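Local coordinates for protein putative beta-glucosidase (Bifidobacterium adolescentis, PDB 5WAB) that acts as a family 3 glycoside hydrolase with beta-glucosidase activity and probably also releases terminal arabinopyranose from ginsenosides, at residues A[468-473]-A[492-497]. Sequence-based numbering, arbitrary orientation.
Sequences ESWLLG and GKLAQT
In the C-terminal domain of this family 3 glycoside hydrolase, the indole of Trp470 meets Leu494 and Gln496 where the loop after strand 465-468 approaches the loop after helix 476-484. The contact is small and buried, and no hydrogen bond crosses it. The benzene end of the indole does the touching. Trp470 CZ2 lies 3.9 Å from Leu494 CD2. That methyl sits at the ring edge, close to the indole plane, and the two side chains cross at about a right angle. Next to it, Trp470 CH2 is 3.8 Å from Gln496 OE1. The amide approaches the ring obliquely, with its plane turned only 16° from that of the indole. Beyond CG the Gln496 chain is extended (chi2 169°), which carries OE1 to the indole rim. Gln496 NE2 is hydrogen-bonded to Ser452 OG, which ties down the nitrogen of the same amide.

Glu468, in the same segment as Trp470, packs on the indole. Glu468 CG covers one face of the Trp470 ring, 3.4 Å above its plane and offset toward the rim. The carboxylate curls back, and Glu468 OE1 accepts a hydrogen bond from Trp470 N at 2.8 Å. The N-H comes from the anti side, 30° out of the carboxylate plane. Glu468 OE2 is bonded to Asn450 ND2, so both carboxylate oxygens have partners.

Strand 465-468 lies between strands 317-321 and 444-449 in a mixed six-stranded sheet, and helix 476-484 lies in the chain between the two loops. Ser469 and Leu472 touch Leu480 of that helix. Trp470 also packs on Ser79, and Thr497 rests on helix 528-531.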
loop_
_atom_site.group_PDB
_atom_site.type_symbol
_atom_site.label_atom_id
_atom_site.label_comp_id
_atom_site.label_asym_id
_atom_site.label_seq_id
_atom_site.Cartn_x
_atom_site.Cartn_y
_atom_site.Cartn_z
ATOM N N GLU A 468 -0.651 -14.072 -10.657
ATOM C CA GLU A 468 -1.476 -13.031 -10.048
ATOM C C GLU A 468 -0.924 -11.674 -10.480
ATOM O O GLU A 468 0.128 -11.241 -9.999
ATOM C CB GLU A 468 -1.494 -13.181 -8.529
ATOM C CG GLU A 468 -2.074 -11.997 -7.757
ATOM C CD GLU A 468 -3.512 -11.660 -8.125
ATOM O OE1 GLU A 468 -3.727 -11.018 -9.176
ATOM O OE2 GLU A 468 -4.425 -12.024 -7.354
ATOM N N SER A 469 -1.632 -11.006 -11.391
ATOM C CA SER A 469 -1.159 -9.758 -11.974
ATOM C C SER A 469 -1.873 -8.532 -11.424
ATOM O O SER A 469 -1.604 -7.422 -11.895
ATOM C CB SER A 469 -1.307 -9.795 -13.501
ATOM O OG SER A 469 -2.657 -9.958 -13.892
ATOM N N TRP A 470 -2.767 -8.706 -10.447
ATOM C CA TRP A 470 -3.482 -7.616 -9.790
ATOM C C TRP A 470 -4.064 -6.621 -10.785
ATOM O O TRP A 470 -4.845 -6.995 -11.666
ATOM C CB TRP A 470 -2.554 -6.889 -8.815
ATOM C CG TRP A 470 -1.970 -7.774 -7.765
ATOM C CD1 TRP A 470 -0.686 -8.219 -7.698
ATOM C CD2 TRP A 470 -2.644 -8.316 -6.621
ATOM N NE1 TRP A 470 -0.516 -9.007 -6.586
ATOM C CE2 TRP A 470 -1.703 -9.082 -5.908
ATOM C CE3 TRP A 470 -3.953 -8.230 -6.134
ATOM C CZ2 TRP A 470 -2.024 -9.761 -4.732
ATOM C CZ3 TRP A 470 -4.273 -8.901 -4.969
ATOM C CH2 TRP A 470 -3.311 -9.659 -4.280
ATOM N N LEU A 471 -3.686 -5.353 -10.638
ATOM C CA LEU A 471 -3.976 -4.307 -11.610
ATOM C C LEU A 471 -2.651 -3.706 -12.054
ATOM O O LEU A 471 -1.851 -3.273 -11.219
ATOM C CB LEU A 471 -4.897 -3.226 -11.024
ATOM C CG LEU A 471 -6.306 -3.667 -10.601
ATOM C CD1 LEU A 471 -7.089 -2.513 -9.979
ATOM C CD2 LEU A 471 -7.071 -4.255 -11.777
ATOM N N LEU A 472 -2.424 -3.677 -13.367
ATOM C CA LEU A 472 -1.108 -3.387 -13.923
ATOM C C LEU A 472 -0.971 -1.982 -14.494
ATOM O O LEU A 472 0.146 -1.583 -14.834
ATOM C CB LEU A 472 -0.771 -4.409 -15.015
ATOM C CG LEU A 472 -0.630 -5.860 -14.554
ATOM C CD1 LEU A 472 -0.526 -6.786 -15.750
ATOM C CD2 LEU A 472 0.584 -6.020 -13.657
ATOM N N GLY A 473 -2.058 -1.232 -14.620
ATOM C CA GLY A 473 -1.987 0.076 -15.237
ATOM C C GLY A 473 -2.020 -0.010 -16.752
ATOM O O GLY A 473 -2.320 -1.048 -17.346
ATOM N N GLY A 492 7.515 -10.787 -8.294
ATOM C CA GLY A 492 6.635 -10.221 -7.292
ATOM C C GLY A 492 6.481 -11.136 -6.091
ATOM O O GLY A 492 6.419 -12.359 -6.214
ATOM N N LYS A 493 6.408 -10.517 -4.919
ATOM C CA LYS A 493 6.114 -11.195 -3.666
ATOM C C LYS A 493 4.817 -10.638 -3.094
ATOM O O LYS A 493 4.555 -9.436 -3.185
ATOM C CB LYS A 493 7.249 -11.015 -2.652
ATOM C CG LYS A 493 8.623 -11.467 -3.132
ATOM C CD LYS A 493 8.704 -12.970 -3.355
ATOM C CE LYS A 493 10.140 -13.380 -3.659
ATOM N NZ LYS A 493 10.298 -14.841 -3.915
ATOM N N LEU A 494 4.015 -11.511 -2.489
ATOM C CA LEU A 494 2.723 -11.089 -1.966
ATOM C C LEU A 494 2.903 -10.033 -0.882
ATOM O O LEU A 494 3.636 -10.238 0.091
ATOM C CB LEU A 494 1.958 -12.289 -1.404
ATOM C CG LEU A 494 1.329 -13.259 -2.402
ATOM C CD1 LEU A 494 0.592 -14.358 -1.664
ATOM C CD2 LEU A 494 0.393 -12.528 -3.346
ATOM N N ALA A 495 2.249 -8.890 -1.076
ATOM C CA ALA A 495 2.090 -7.872 -0.047
ATOM C C ALA A 495 0.828 -8.096 0.775
ATOM O O ALA A 495 0.507 -7.280 1.650
ATOM C CB ALA A 495 2.063 -6.481 -0.681
ATOM N N GLN A 496 0.124 -9.195 0.509
ATOM C CA GLN A 496 -1.153 -9.535 1.112
ATOM C C GLN A 496 -1.200 -11.048 1.266
ATOM O O GLN A 496 -0.750 -11.780 0.378
ATOM C CB GLN A 496 -2.303 -9.044 0.222
ATOM C CG GLN A 496 -3.556 -8.557 0.928
ATOM C CD GLN A 496 -4.513 -7.845 -0.029
ATOM O OE1 GLN A 496 -4.185 -7.606 -1.193
ATOM N NE2 GLN A 496 -5.704 -7.515 0.457
ATOM N N THR A 497 -1.734 -11.514 2.391
ATOM C CA THR A 497 -1.937 -12.943 2.592
ATOM C C THR A 497 -3.122 -13.426 1.765
ATOM O O THR A 497 -4.168 -12.773 1.722
ATOM C CB THR A 497 -2.185 -13.248 4.068
ATOM O OG1 THR A 497 -1.015 -12.929 4.831
ATOM C CG2 THR A 497 -2.545 -14.724 4.265
#